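Local coordinates for UPF0067 GAF domain-containing protein YKL069W (Saccharomyces cerevisiae, PDB 3KO6) that catalyses the thioredoxin-dependent reduction of the R-enantiomer of free methionine sulfoxide to methionine, contributing to protection against oxidative stress, at residues Val13-Asn18 with Trp54-Ser59; Ser47-Leu52 with Ala67-Thr72; Ala61-Trp66 with Asp151-Glu156; Glu132-Ile137 with Leu145-Ile150. One frame throughout, in Å; residues are numbered along the deposited sequence.

Interaction 1: Val13-Asn18 with Trp54-Ser59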
loop_
_atom_site.group_PDB
_atom_site.type_symbol
_atom_site.label_atom_id
_atom_site.label_comp_id
_atom_site.label_asym_id
_atom_site.label_seq_id
_atom_site.Cartn_x
_atom_site.Cartn_y
_atom_site.Cartn_z
ATOM N N VAL A 13 -0.103 0.123 15.128
ATOM C CA VAL A 13 -1.363 -0.528 14.730
ATOM C C VAL A 13 -1.870 -1.514 15.774
ATOM O O VAL A 13 -2.841 -2.239 15.548
ATOM C CB VAL A 13 -1.354 -1.152 13.289
ATOM C CG1 VAL A 13 -0.920 -0.135 12.250
ATOM C CG2 VAL A 13 -0.503 -2.414 13.218
ATOM N N ASN A 14 -1.215 -1.520 16.926
ATOM C CA ASN A 14 -1.797 -2.143 18.109
ATOM C C ASN A 14 -2.856 -1.260 18.795
ATOM O O ASN A 14 -2.546 -0.294 19.486
ATOM C CB ASN A 14 -0.704 -2.613 19.054
ATOM C CG ASN A 14 -0.005 -3.861 18.534
ATOM O OD1 ASN A 14 0.639 -3.855 17.466
ATOM N ND2 ASN A 14 -0.148 -4.955 19.277
ATOM N N TYR A 15 -4.116 -1.577 18.518
ATOM C CA TYR A 15 -5.263 -0.960 19.180
ATOM C C TYR A 15 -6.017 -2.094 19.861
ATOM O O TYR A 15 -6.881 -2.735 19.236
ATOM C CB TYR A 15 -6.227 -0.282 18.191
ATOM C CG TYR A 15 -5.617 0.588 17.126
ATOM C CD1 TYR A 15 -5.388 0.097 15.843
ATOM C CD2 TYR A 15 -5.303 1.918 17.384
ATOM C CE1 TYR A 15 -4.840 0.904 14.850
ATOM C CE2 TYR A 15 -4.752 2.737 16.398
ATOM C CZ TYR A 15 -4.520 2.227 15.139
ATOM O OH TYR A 15 -3.967 3.042 14.174
ATOM N N SER A 16 -5.693 -2.358 21.124
ATOM C CA SER A 16 -6.468 -3.313 21.894
ATOM C C SER A 16 -7.942 -2.966 21.698
ATOM O O SER A 16 -8.307 -1.784 21.680
ATOM C CB SER A 16 -6.096 -3.235 23.364
ATOM O OG SER A 16 -6.597 -2.037 23.920
ATOM N N SER A 17 -8.771 -3.999 21.534
ATOM C CA SER A 17 -10.175 -3.840 21.136
ATOM C C SER A 17 -11.047 -3.199 22.206
ATOM O O SER A 17 -12.194 -2.844 21.932
ATOM C CB SER A 17 -10.778 -5.185 20.701
ATOM O OG SER A 17 -10.686 -6.161 21.729
ATOM N N ASN A 18 -10.496 -3.047 23.413
ATOM C CA ASN A 18 -11.205 -2.429 24.539
ATOM C C ASN A 18 -11.390 -0.906 24.435
ATOM O O ASN A 18 -12.238 -0.337 25.122
ATOM C CB ASN A 18 -10.516 -2.788 25.862
ATOM C CG ASN A 18 -10.802 -4.217 26.306
ATOM O OD1 ASN A 18 -11.773 -4.474 27.017
ATOM N ND2 ASN A 18 -9.941 -5.147 25.906
ATOM N N TRP A 54 -6.478 0.934 7.806
ATOM C CA TRP A 54 -6.839 -0.491 7.757
ATOM C C TRP A 54 -6.930 -1.111 9.142
ATOM O O TRP A 54 -7.929 -1.740 9.462
ATOM C CB TRP A 54 -5.856 -1.288 6.882
ATOM C CG TRP A 54 -6.131 -2.795 6.833
ATOM C CD1 TRP A 54 -5.698 -3.741 7.732
ATOM C CD2 TRP A 54 -6.888 -3.510 5.840
ATOM N NE1 TRP A 54 -6.150 -4.985 7.363
ATOM C CE2 TRP A 54 -6.872 -4.875 6.203
ATOM C CE3 TRP A 54 -7.575 -3.131 4.682
ATOM C CZ2 TRP A 54 -7.526 -5.861 5.453
ATOM C CZ3 TRP A 54 -8.229 -4.119 3.930
ATOM C CH2 TRP A 54 -8.199 -5.466 4.326
ATOM N N HIS A 55 -5.895 -0.946 9.969
ATOM C CA HIS A 55 -5.897 -1.616 11.270
ATOM C C HIS A 55 -6.852 -1.006 12.266
ATOM O O HIS A 55 -7.402 -1.713 13.098
ATOM C CB HIS A 55 -4.500 -1.737 11.849
ATOM C CG HIS A 55 -3.635 -2.695 11.100
ATOM N ND1 HIS A 55 -2.892 -2.319 9.999
ATOM C CD2 HIS A 55 -3.420 -4.021 11.269
ATOM C CE1 HIS A 55 -2.241 -3.370 9.531
ATOM N NE2 HIS A 55 -2.546 -4.415 10.283
ATOM N N ALA A 56 -7.051 0.302 12.174
ATOM C CA ALA A 56 -8.033 0.992 13.017
ATOM C C ALA A 56 -9.419 0.399 12.799
ATOM O O ALA A 56 -10.106 0.045 13.759
ATOM C CB ALA A 56 -8.048 2.491 12.723
ATOM N N TYR A 57 -9.812 0.276 11.531
ATOM C CA TYR A 57 -11.156 -0.177 11.206
ATOM C C TYR A 57 -11.361 -1.646 11.504
ATOM O O TYR A 57 -12.473 -2.047 11.871
ATOM C CB TYR A 57 -11.572 0.229 9.779
ATOM C CG TYR A 57 -12.066 1.664 9.772
ATOM C CD1 TYR A 57 -11.179 2.721 9.633
ATOM C CD2 TYR A 57 -13.415 1.956 9.979
ATOM C CE1 TYR A 57 -11.627 4.041 9.665
ATOM C CE2 TYR A 57 -13.879 3.270 10.012
ATOM C CZ TYR A 57 -12.976 4.308 9.855
ATOM O OH TYR A 57 -13.413 5.617 9.896
ATOM N N LYS A 58 -10.291 -2.434 11.385
ATOM C CA LYS A 58 -10.352 -3.851 11.751
ATOM C C LYS A 58 -10.542 -3.964 13.248
ATOM O O LYS A 58 -11.314 -4.791 13.735
ATOM C CB LYS A 58 -9.101 -4.616 11.308
ATOM C CG LYS A 58 -9.115 -4.936 9.828
ATOM C CD LYS A 58 -8.989 -6.414 9.576
ATOM C CE LYS A 58 -9.604 -6.767 8.229
ATOM N NZ LYS A 58 -9.683 -8.251 7.972
ATOM N N SER A 59 -9.854 -3.083 13.963
ATOM C CA SER A 59 -9.921 -3.019 15.415
ATOM C C SER A 59 -11.333 -2.607 15.838
ATOM O O SER A 59 -11.837 -3.061 16.859
ATOM C CB SER A 59 -8.857 -2.041 15.934
ATOM O OG SER A 59 -8.839 -2.000 17.344
#
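Val13 and Tyr15 lay the N-terminal loop against the last turns of a helix, meeting His55, Ala56 and Ser59. Along Tyr15, CB sits beside the hydroxyl of Ser59. Further out, CD1 passes the carbonyl of His55, and CE1 comes to 3.5 Å from the backbone N of Ala56; the ring meets this backbone obliquely, and its OH ends against Leu52 of the same helix. The Ser59 hydroxyl, turned anti to its own backbone N (chi1 -177°), donates to the carbonyl of Tyr15, OG to O 2.8 Å, approaching with a 27° tilt from the carbonyl plane. Val13 covers the imidazole of His55: CG2 stands 3.8 Å from the ring centroid in a CH-pi contact, and Trp54 CD1 lies over the opposite face. His55 ND1 bonds to the carbonyl of Ser51, which would hold the ring's rotation. The loop thus flanks helix 42-59 just ahead of helix 21-36, whose Ile24, Gln27 and Leu28 pack on Ser59, Tyr15 and Ala56, while Lys88 and Gly87 of the second subunit reach Val13 and His55.

Interaction 2: Ser47-Leu52 with Ala67-Thr72; sequences SNASSL and AGFYVT. With SME (methionine sulfoxide), chain C.
The ring of Phe69 meets the helix mainly through its CE1 and CZ atoms. The backbone N of Ser50 lies in the ring plane at this edge, 3.9 Å from CE1, whereas the methyl of Ala49 approaches obliquely, with CB 3.7 Å from CZ. The other flat group of the strand, the phenol of Tyr70, serves the bound methionine sulfoxide instead: its OH is 2.6 Å from the ligand amino N, which meets the ring obliquely, and the same hydroxyl is hydrogen-bonded to the carbonyl of Cys91.

Beside the Phe69 edge, Ser50 CB rests 3.7 Å from the carbonyl O of Ala67 and 4.2 Å from Gly68 CA; Ser50 and Gly68 are the closest CA pair of the two segments, 5.0 Å apart. Ser50 OG turns back into its own helix and donates to Ser47 O over 2.7 Å, in the carbonyl plane on a lone pair. That carbonyl also accepts from Ser51 N, and Gln86 is a further partner of the hydroxyl, so a buried polar group is satisfied without a bond to strand 64-72.

The axes of the two segments approach to 7.2 Å, their directions 147° apart, and the helix is packed between the sheet and helix 21-36, whose Tyr32 touches Ala49 and whose Leu28, Ser31 and Leu35 cover Leu52.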
loop_
_atom_site.group_PDB
_atom_site.type_symbol
_atom_site.label_atom_id
_atom_site.label_comp_id
_atom_site.label_asym_id
_atom_site.label_seq_id
_atom_site.Cartn_x
_atom_site.Cartn_y
_atom_site.Cartn_z
ATOM N N SER A 47 1.261 5.582 2.206
ATOM C CA SER A 47 1.465 4.147 2.408
ATOM C C SER A 47 1.232 3.806 3.862
ATOM O O SER A 47 0.340 3.015 4.179
ATOM C CB SER A 47 2.857 3.718 1.970
ATOM O OG SER A 47 2.946 3.748 0.554
ATOM N N ASN A 48 1.996 4.450 4.749
ATOM C CA ASN A 48 1.828 4.268 6.193
ATOM C C ASN A 48 0.413 4.632 6.637
ATOM O O ASN A 48 -0.158 3.935 7.474
ATOM C CB ASN A 48 2.867 5.089 6.985
ATOM C CG ASN A 48 4.125 4.301 7.312
ATOM O OD1 ASN A 48 4.123 3.063 7.297
ATOM N ND2 ASN A 48 5.205 5.010 7.630
ATOM N N ALA A 49 -0.161 5.708 6.090
ATOM C CA ALA A 49 -1.528 6.099 6.475
ATOM C C ALA A 49 -2.527 4.997 6.172
ATOM O O ALA A 49 -3.459 4.769 6.973
ATOM C CB ALA A 49 -1.961 7.375 5.796
ATOM N N SER A 50 -2.319 4.311 5.040
ATOM C CA SER A 50 -3.221 3.260 4.606
ATOM C C SER A 50 -3.205 2.118 5.607
ATOM O O SER A 50 -4.254 1.572 5.951
ATOM C CB SER A 50 -2.907 2.783 3.163
ATOM O OG SER A 50 -1.867 1.805 3.083
ATOM N N SER A 51 -2.010 1.774 6.088
ATOM C CA SER A 51 -1.871 0.765 7.128
ATOM C C SER A 51 -2.646 1.172 8.407
ATOM O O SER A 51 -3.409 0.362 8.966
ATOM C CB SER A 51 -0.392 0.503 7.427
ATOM O OG SER A 51 -0.268 -0.608 8.302
ATOM N N LEU A 52 -2.457 2.416 8.853
ATOM C CA LEU A 52 -3.203 2.953 9.994
ATOM C C LEU A 52 -4.725 2.834 9.822
ATOM O O LEU A 52 -5.415 2.302 10.699
ATOM C CB LEU A 52 -2.829 4.418 10.245
ATOM C CG LEU A 52 -1.413 4.720 10.734
ATOM C CD1 LEU A 52 -1.100 6.195 10.563
ATOM C CD2 LEU A 52 -1.282 4.297 12.185
ATOM N N ALA A 67 -8.681 0.003 1.940
ATOM C CA ALA A 67 -8.368 1.248 2.616
ATOM C C ALA A 67 -7.130 1.858 1.943
ATOM O O ALA A 67 -6.065 1.241 1.952
ATOM C CB ALA A 67 -8.110 0.979 4.086
ATOM N N GLY A 68 -7.275 3.031 1.330
ATOM C CA GLY A 68 -6.172 3.660 0.598
ATOM C C GLY A 68 -6.511 4.977 -0.094
ATOM O O GLY A 68 -7.463 5.667 0.284
ATOM N N PHE A 69 -5.738 5.317 -1.126
ATOM C CA PHE A 69 -5.821 6.637 -1.756
ATOM C C PHE A 69 -5.769 6.622 -3.279
ATOM O O PHE A 69 -5.178 5.718 -3.908
ATOM C CB PHE A 69 -4.662 7.512 -1.271
ATOM C CG PHE A 69 -4.559 7.607 0.218
ATOM C CD1 PHE A 69 -3.865 6.634 0.947
ATOM C CD2 PHE A 69 -5.159 8.664 0.901
ATOM C CE1 PHE A 69 -3.769 6.710 2.332
ATOM C CE2 PHE A 69 -5.068 8.755 2.296
ATOM C CZ PHE A 69 -4.368 7.783 3.007
ATOM N N TYR A 70 -6.371 7.652 -3.867
ATOM C CA TYR A 70 -6.105 8.012 -5.265
ATOM C C TYR A 70 -5.531 9.410 -5.220
ATOM O O TYR A 70 -5.836 10.178 -4.300
ATOM C CB TYR A 70 -7.383 7.979 -6.111
ATOM C CG TYR A 70 -7.788 6.579 -6.453
ATOM C CD1 TYR A 70 -8.330 5.737 -5.479
ATOM C CD2 TYR A 70 -7.588 6.076 -7.742
ATOM C CE1 TYR A 70 -8.667 4.433 -5.775
ATOM C CE2 TYR A 70 -7.917 4.780 -8.052
ATOM C CZ TYR A 70 -8.462 3.959 -7.066
ATOM O OH TYR A 70 -8.812 2.656 -7.372
ATOM N N VAL A 71 -4.698 9.739 -6.194
ATOM C CA VAL A 71 -4.025 11.016 -6.199
ATOM C C VAL A 71 -4.270 11.660 -7.546
ATOM O O VAL A 71 -4.321 10.973 -8.566
ATOM C CB VAL A 71 -2.520 10.836 -5.848
ATOM C CG1 VAL A 71 -1.622 11.875 -6.524
ATOM C CG2 VAL A 71 -2.328 10.858 -4.340
ATOM N N THR A 72 -4.465 12.973 -7.535
ATOM C CA THR A 72 -4.655 13.750 -8.754
ATOM C C THR A 72 -3.386 13.686 -9.589
ATOM O O THR A 72 -2.298 13.997 -9.105
ATOM C CB THR A 72 -5.021 15.206 -8.434
ATOM O OG1 THR A 72 -6.150 15.221 -7.559
ATOM C CG2 THR A 72 -5.365 15.958 -9.689
HETATM N N SME C . -11.302 2.857 -6.496
HETATM C CA SME C . -12.522 2.579 -5.697
HETATM C CB SME C . -13.712 2.727 -6.635
HETATM C CG SME C . -14.960 3.257 -5.902
HETATM S S SME C . -15.670 4.599 -6.685
HETATM O OE SME C . -14.809 5.175 -7.756
HETATM C CE SME C . -17.168 4.098 -7.327
HETATM C C SME C . -12.463 1.229 -5.023
HETATM O O SME C . -13.464 0.748 -4.497
HETATM O OXT SME C . -11.402 0.505 -4.979
#

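Interaction 3: Ala61-Trp66 with Asp151-Glu156. With SME (methionine sulfoxide), chain C.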
loop_
_atom_site.group_PDB
_atom_site.type_symbol
_atom_site.label_atom_id
_atom_site.label_comp_id
_atom_site.label_asym_id
_atom_site.label_seq_id
_atom_site.Cartn_x
_atom_site.Cartn_y
_atom_site.Cartn_z
ATOM N N ALA A 61 -13.968 -3.524 14.467
ATOM C CA ALA A 61 -14.841 -4.611 13.993
ATOM C C ALA A 61 -15.667 -4.245 12.744
ATOM O O ALA A 61 -16.721 -4.824 12.494
ATOM C CB ALA A 61 -15.727 -5.145 15.115
ATOM N N VAL A 62 -15.179 -3.284 11.964
ATOM C CA VAL A 62 -15.779 -2.989 10.662
ATOM C C VAL A 62 -15.169 -3.907 9.593
ATOM O O VAL A 62 -13.952 -3.952 9.425
ATOM C CB VAL A 62 -15.630 -1.509 10.264
ATOM C CG1 VAL A 62 -16.236 -1.261 8.874
ATOM C CG2 VAL A 62 -16.296 -0.610 11.300
ATOM N N ASP A 63 -16.016 -4.643 8.883
ATOM C CA ASP A 63 -15.535 -5.599 7.899
ATOM C C ASP A 63 -15.072 -4.916 6.591
ATOM O O ASP A 63 -15.708 -5.041 5.543
ATOM C CB ASP A 63 -16.592 -6.675 7.641
ATOM C CG ASP A 63 -15.993 -7.944 7.077
ATOM O OD1 ASP A 63 -14.741 -8.015 7.010
ATOM O OD2 ASP A 63 -16.762 -8.871 6.706
ATOM N N ILE A 64 -13.957 -4.194 6.664
ATOM C CA ILE A 64 -13.433 -3.479 5.506
ATOM C C ILE A 64 -12.662 -4.403 4.574
ATOM O O ILE A 64 -12.127 -5.430 5.015
ATOM C CB ILE A 64 -12.558 -2.259 5.914
ATOM C CG1 ILE A 64 -11.331 -2.683 6.713
ATOM C CG2 ILE A 64 -13.385 -1.256 6.718
ATOM C CD1 ILE A 64 -10.261 -1.612 6.730
ATOM N N ASN A 65 -12.637 -4.053 3.287
ATOM C CA ASN A 65 -11.911 -4.840 2.273
ATOM C C ASN A 65 -10.915 -4.004 1.493
ATOM O O ASN A 65 -10.073 -4.556 0.783
ATOM C CB ASN A 65 -12.856 -5.565 1.305
ATOM C CG ASN A 65 -13.835 -4.626 0.617
ATOM O OD1 ASN A 65 -14.448 -3.780 1.263
ATOM N ND2 ASN A 65 -13.997 -4.782 -0.697
ATOM N N TRP A 66 -11.021 -2.678 1.632
ATOM C CA TRP A 66 -10.074 -1.740 1.022
ATOM C C TRP A 66 -9.905 -0.507 1.891
ATOM O O TRP A 66 -10.873 -0.031 2.491
ATOM C CB TRP A 66 -10.544 -1.294 -0.363
ATOM C CG TRP A 66 -9.432 -1.103 -1.327
ATOM C CD1 TRP A 66 -8.732 -2.083 -1.937
ATOM C CD2 TRP A 66 -8.896 0.138 -1.808
ATOM N NE1 TRP A 66 -7.777 -1.541 -2.769
ATOM C CE2 TRP A 66 -7.855 -0.176 -2.703
ATOM C CE3 TRP A 66 -9.185 1.487 -1.559
ATOM C CZ2 TRP A 66 -7.114 0.805 -3.379
ATOM C CZ3 TRP A 66 -8.430 2.473 -2.228
ATOM C CH2 TRP A 66 -7.412 2.118 -3.123
ATOM N N ASP A 151 -13.532 0.857 1.569
ATOM C CA ASP A 151 -14.630 -0.029 1.204
ATOM C C ASP A 151 -14.980 -1.008 2.318
ATOM O O ASP A 151 -14.090 -1.516 3.019
ATOM C CB ASP A 151 -14.243 -0.851 -0.018
ATOM C CG ASP A 151 -14.040 -0.014 -1.256
ATOM O OD1 ASP A 151 -14.387 1.179 -1.275
ATOM O OD2 ASP A 151 -13.533 -0.569 -2.231
ATOM N N CYS A 152 -16.265 -1.330 2.432
ATOM C CA CYS A 152 -16.734 -2.249 3.450
ATOM C C CYS A 152 -17.560 -3.364 2.837
ATOM O O CYS A 152 -18.330 -3.129 1.895
ATOM C CB CYS A 152 -17.552 -1.493 4.487
ATOM S SG CYS A 152 -18.156 -2.484 5.863
ATOM N N LEU A 153 -17.411 -4.573 3.377
ATOM C CA LEU A 153 -18.107 -5.754 2.874
ATOM C C LEU A 153 -19.566 -5.842 3.342
ATOM O O LEU A 153 -20.318 -6.714 2.896
ATOM C CB LEU A 153 -17.329 -7.025 3.251
ATOM C CG LEU A 153 -15.981 -7.267 2.557
ATOM C CD1 LEU A 153 -15.343 -8.545 3.032
ATOM C CD2 LEU A 153 -16.131 -7.297 1.040
ATOM N N ASP A 154 -19.951 -4.947 4.248
ATOM C CA ASP A 154 -21.328 -4.844 4.738
ATOM C C ASP A 154 -21.978 -3.558 4.229
ATOM O O ASP A 154 -21.279 -2.615 3.849
ATOM C CB ASP A 154 -21.371 -4.882 6.272
ATOM C CG ASP A 154 -21.112 -6.281 6.844
ATOM O OD1 ASP A 154 -21.584 -7.276 6.253
ATOM O OD2 ASP A 154 -20.451 -6.385 7.906
ATOM N N TYR A 155 -23.313 -3.535 4.200
ATOM C CA TYR A 155 -24.063 -2.308 3.923
ATOM C C TYR A 155 -23.946 -1.328 5.092
ATOM O O TYR A 155 -23.709 -1.746 6.233
ATOM C CB TYR A 155 -25.549 -2.617 3.714
ATOM C CG TYR A 155 -25.878 -3.503 2.541
ATOM C CD1 TYR A 155 -26.488 -4.740 2.735
ATOM C CD2 TYR A 155 -25.600 -3.100 1.236
ATOM C CE1 TYR A 155 -26.800 -5.566 1.654
ATOM C CE2 TYR A 155 -25.899 -3.919 0.145
ATOM C CZ TYR A 155 -26.505 -5.145 0.360
ATOM O OH TYR A 155 -26.813 -5.944 -0.715
ATOM N N GLU A 156 -24.136 -0.035 4.807
ATOM C CA GLU A 156 -24.189 1.016 5.836
ATOM C C GLU A 156 -22.988 0.997 6.794
ATOM O O GLU A 156 -23.149 1.126 8.017
ATOM C CB GLU A 156 -25.501 0.932 6.633
ATOM C CG GLU A 156 -26.666 1.736 6.058
ATOM C CD GLU A 156 -27.392 2.555 7.130
ATOM O OE1 GLU A 156 -27.038 3.749 7.324
ATOM O OE2 GLU A 156 -28.298 1.992 7.791
HETATM N N SME C . -11.302 2.857 -6.496
HETATM C CA SME C . -12.522 2.579 -5.697
HETATM C CB SME C . -13.712 2.727 -6.635
HETATM C CG SME C . -14.960 3.257 -5.902
HETATM S S SME C . -15.670 4.599 -6.685
HETATM O OE SME C . -14.809 5.175 -7.756
HETATM C CE SME C . -17.168 4.098 -7.327
HETATM C C SME C . -12.463 1.229 -5.023
HETATM O O SME C . -13.464 0.748 -4.497
HETATM O OXT SME C . -11.402 0.505 -4.979
HETATM O O HOH W 1 -19.082 -4.069 8.918
#
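Three backbone hydrogen bonds join Asp63, Asn65 and Trp66 to the end of strand 144-152 and the residue after it: Leu153 N to Asp63 O at 2.8 Å and nearly straight (174°), Asn65 N to Asp151 O at 2.9 Å, and Asp151 N to Trp66 O at 3.0 Å. The last two donors stand above the plane of the carbonyl they use. A water takes the N-H of Asp63 and donates to Asp154 OD2, closing the outer end. Asn65 CG lies between its backbone N and carbonyl carbon (chi1 55°), bringing the amide against Leu153, CG to CD2 3.5 Å; its ND2 bonds to Thr129 and Asp126. Beside Ile64, Val62 CG1 touches Cys152 SG at 3.8 Å. On the side carrying Trp66 and Asp151, the ligand is met: its OXT lies over the indole face, and Asp151 OD2 is 2.6 Å from its O. Asn65 and Trp66 both face Asp151, a classic beta bulge, and Trp66 and Asp151 line this GAF domain's methionine sulfoxide pocket at the end that holds the ligand's carboxylate.

Interaction 4: Glu132-Ile137 with Leu145-Ile150; sequences EIVVPI and LGVIDI. With SME (methionine sulfoxide), chain C.
Ile133, Val135 and Ile137 exchange main-chain hydrogen bonds with Ile150, Ile148, Gly146 and Leu145. Ile133 and Ile150 bond reciprocally at 3.0 Å, N to O each way; between Val135 and Ile148, Ile148 N to Val135 O is 2.7 Å and runs at 174°. Ile137 N reaches Gly146 O, and Leu145 N reaches Ile137 O. In the non-hydrogen-bonded pairs CA-H groups also lean on carbonyls, with Val134 CA 3.2 Å from Ile148 O.

These are the arms of an antiparallel beta hairpin within the central sheet of the GAF fold, and its two faces differ. Apolar packing fills the face bearing Ile133, Val135, Ile137, Ile148 and Ile150: Ile133 CG2 lies 3.9 Å from Ile150 CB, their side chains alongside one another, whereas Ile137 and Ile148 cross at about a right angle. Helix 160-176 covers this face through Leu166 and Ile173. On the other face Val134 CG1 meets Val147 CB at 3.6 Å, and Val100 and Ala104 of helix 99-107 cover Val134.

Acidic groups gather at the ligand end. Glu132, extended with CG anti to its backbone N (chi1 -168°), brings OE1 to 2.7 Å from Asp149 OD1, the two carboxylates nearly coplanar. Both lie against the methionine sulfoxide, Glu132 by the ligand's CG and Asp149 by its CA.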
loop_
_atom_site.group_PDB
_atom_site.type_symbol
_atom_site.label_atom_id
_atom_site.label_comp_id
_atom_site.label_asym_id
_atom_site.label_seq_id
_atom_site.Cartn_x
_atom_site.Cartn_y
_atom_site.Cartn_z
ATOM N N GLU A 132 -19.209 2.142 1.014
ATOM C CA GLU A 132 -18.001 2.923 0.745
ATOM C C GLU A 132 -18.054 4.334 1.309
ATOM O O GLU A 132 -19.109 4.954 1.335
ATOM C CB GLU A 132 -17.759 2.983 -0.770
ATOM C CG GLU A 132 -16.385 3.507 -1.167
ATOM C CD GLU A 132 -16.082 3.431 -2.657
ATOM O OE1 GLU A 132 -14.960 3.838 -3.033
ATOM O OE2 GLU A 132 -16.939 2.973 -3.450
ATOM N N ILE A 133 -16.913 4.837 1.772
ATOM C CA ILE A 133 -16.781 6.265 2.088
ATOM C C ILE A 133 -15.555 6.823 1.380
ATOM O O ILE A 133 -14.513 6.151 1.318
ATOM C CB ILE A 133 -16.673 6.555 3.606
ATOM C CG1 ILE A 133 -16.608 8.064 3.852
ATOM C CG2 ILE A 133 -15.439 5.908 4.201
ATOM C CD1 ILE A 133 -16.779 8.471 5.348
ATOM N N VAL A 134 -15.692 8.037 0.839
ATOM C CA VAL A 134 -14.580 8.750 0.203
ATOM C C VAL A 134 -14.549 10.172 0.696
ATOM O O VAL A 134 -15.578 10.851 0.733
ATOM C CB VAL A 134 -14.681 8.755 -1.339
ATOM C CG1 VAL A 134 -13.537 9.549 -1.946
ATOM C CG2 VAL A 134 -14.702 7.293 -1.878
ATOM N N VAL A 135 -13.352 10.611 1.074
ATOM C CA VAL A 135 -13.124 11.932 1.628
ATOM C C VAL A 135 -12.026 12.583 0.806
ATOM O O VAL A 135 -10.959 11.995 0.656
ATOM C CB VAL A 135 -12.691 11.809 3.104
ATOM C CG1 VAL A 135 -12.280 13.158 3.669
ATOM C CG2 VAL A 135 -13.807 11.166 3.930
ATOM N N PRO A 136 -12.283 13.780 0.247
ATOM C CA PRO A 136 -11.253 14.391 -0.598
ATOM C C PRO A 136 -10.138 15.043 0.228
ATOM O O PRO A 136 -10.362 15.384 1.381
ATOM C CB PRO A 136 -12.039 15.434 -1.404
ATOM C CG PRO A 136 -13.185 15.786 -0.550
ATOM C CD PRO A 136 -13.546 14.542 0.213
ATOM N N ILE A 137 -8.954 15.182 -0.362
ATOM C CA ILE A 137 -7.820 15.854 0.259
ATOM C C ILE A 137 -7.640 17.180 -0.468
ATOM O O ILE A 137 -7.343 17.198 -1.668
ATOM C CB ILE A 137 -6.531 15.013 0.130
ATOM C CG1 ILE A 137 -6.749 13.608 0.715
ATOM C CG2 ILE A 137 -5.324 15.746 0.781
ATOM C CD1 ILE A 137 -5.612 12.632 0.467
ATOM N N LEU A 145 -6.418 17.195 -4.282
ATOM C CA LEU A 145 -5.078 16.617 -4.447
ATOM C C LEU A 145 -5.124 15.096 -4.554
ATOM O O LEU A 145 -4.176 14.462 -5.037
ATOM C CB LEU A 145 -4.152 17.032 -3.294
ATOM C CG LEU A 145 -3.747 18.502 -3.185
ATOM C CD1 LEU A 145 -3.033 18.733 -1.884
ATOM C CD2 LEU A 145 -2.883 18.936 -4.360
ATOM N N GLY A 146 -6.240 14.537 -4.092
ATOM C CA GLY A 146 -6.498 13.113 -4.086
ATOM C C GLY A 146 -7.687 12.818 -3.182
ATOM O O GLY A 146 -8.360 13.730 -2.693
ATOM N N VAL A 147 -7.947 11.537 -2.952
ATOM C CA VAL A 147 -9.081 11.122 -2.125
ATOM C C VAL A 147 -8.651 10.036 -1.153
ATOM O O VAL A 147 -7.765 9.241 -1.443
ATOM C CB VAL A 147 -10.265 10.578 -2.993
ATOM C CG1 VAL A 147 -10.816 11.656 -3.927
ATOM C CG2 VAL A 147 -9.847 9.336 -3.804
ATOM N N ILE A 148 -9.273 10.016 0.010
ATOM C CA ILE A 148 -9.137 8.893 0.912
ATOM C C ILE A 148 -10.354 8.016 0.702
ATOM O O ILE A 148 -11.488 8.486 0.824
ATOM C CB ILE A 148 -9.112 9.325 2.386
ATOM C CG1 ILE A 148 -8.171 10.522 2.598
ATOM C CG2 ILE A 148 -8.733 8.133 3.256
ATOM C CD1 ILE A 148 -8.186 11.095 4.044
ATOM N N ASP A 149 -10.114 6.744 0.407
ATOM C CA ASP A 149 -11.177 5.805 0.074
ATOM C C ASP A 149 -11.146 4.573 0.968
ATOM O O ASP A 149 -10.071 3.992 1.225
ATOM C CB ASP A 149 -11.001 5.386 -1.376
ATOM C CG ASP A 149 -12.141 4.529 -1.884
ATOM O OD1 ASP A 149 -13.149 4.376 -1.161
ATOM O OD2 ASP A 149 -12.028 4.016 -3.012
ATOM N N ILE A 150 -12.322 4.177 1.449
ATOM C CA ILE A 150 -12.481 2.944 2.251
ATOM C C ILE A 150 -13.706 2.161 1.769
ATOM O O ILE A 150 -14.796 2.739 1.607
ATOM C CB ILE A 150 -12.674 3.224 3.772
ATOM C CG1 ILE A 150 -11.726 4.338 4.267
ATOM C CG2 ILE A 150 -12.505 1.926 4.585
ATOM C CD1 ILE A 150 -11.828 4.627 5.785
HETATM N N SME C . -11.302 2.857 -6.496
HETATM C CA SME C . -12.522 2.579 -5.697
HETATM C CB SME C . -13.712 2.727 -6.635
HETATM C CG SME C . -14.960 3.257 -5.902
HETATM S S SME C . -15.670 4.599 -6.685
HETATM O OE SME C . -14.809 5.175 -7.756
HETATM C CE SME C . -17.168 4.098 -7.327
HETATM C C SME C . -12.463 1.229 -5.023
HETATM O O SME C . -13.464 0.748 -4.497
HETATM O OXT SME C . -11.402 0.505 -4.979
#

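How the interactions relate
Interactions 2 and 4 lie in the buried core, their centres about 9 Å apart, whereas interactions 1 and 3 are partly buried toward the periphery. Helix 42-59 serves both 1 and 2, strand 64-72 both 2 and 3, and strand 144-152 both 3 and 4. Backbone pairing extends across the sheet: Gly68 O and Tyr70 O of interaction 2 probably accept from Asp149 N and Val147 N of interaction 4. Chemistry follows place: a single cross-segment hydrogen bond and aromatic packing in 1, small side chains and a phenyl ring in 2, irregular pairing through a bulge in 3, regular pairing with an apolar face and an acidic ligand end in 4. Interactions 2, 3 and 4 all reach the ligand, while 1 and 2 also meet the second subunit.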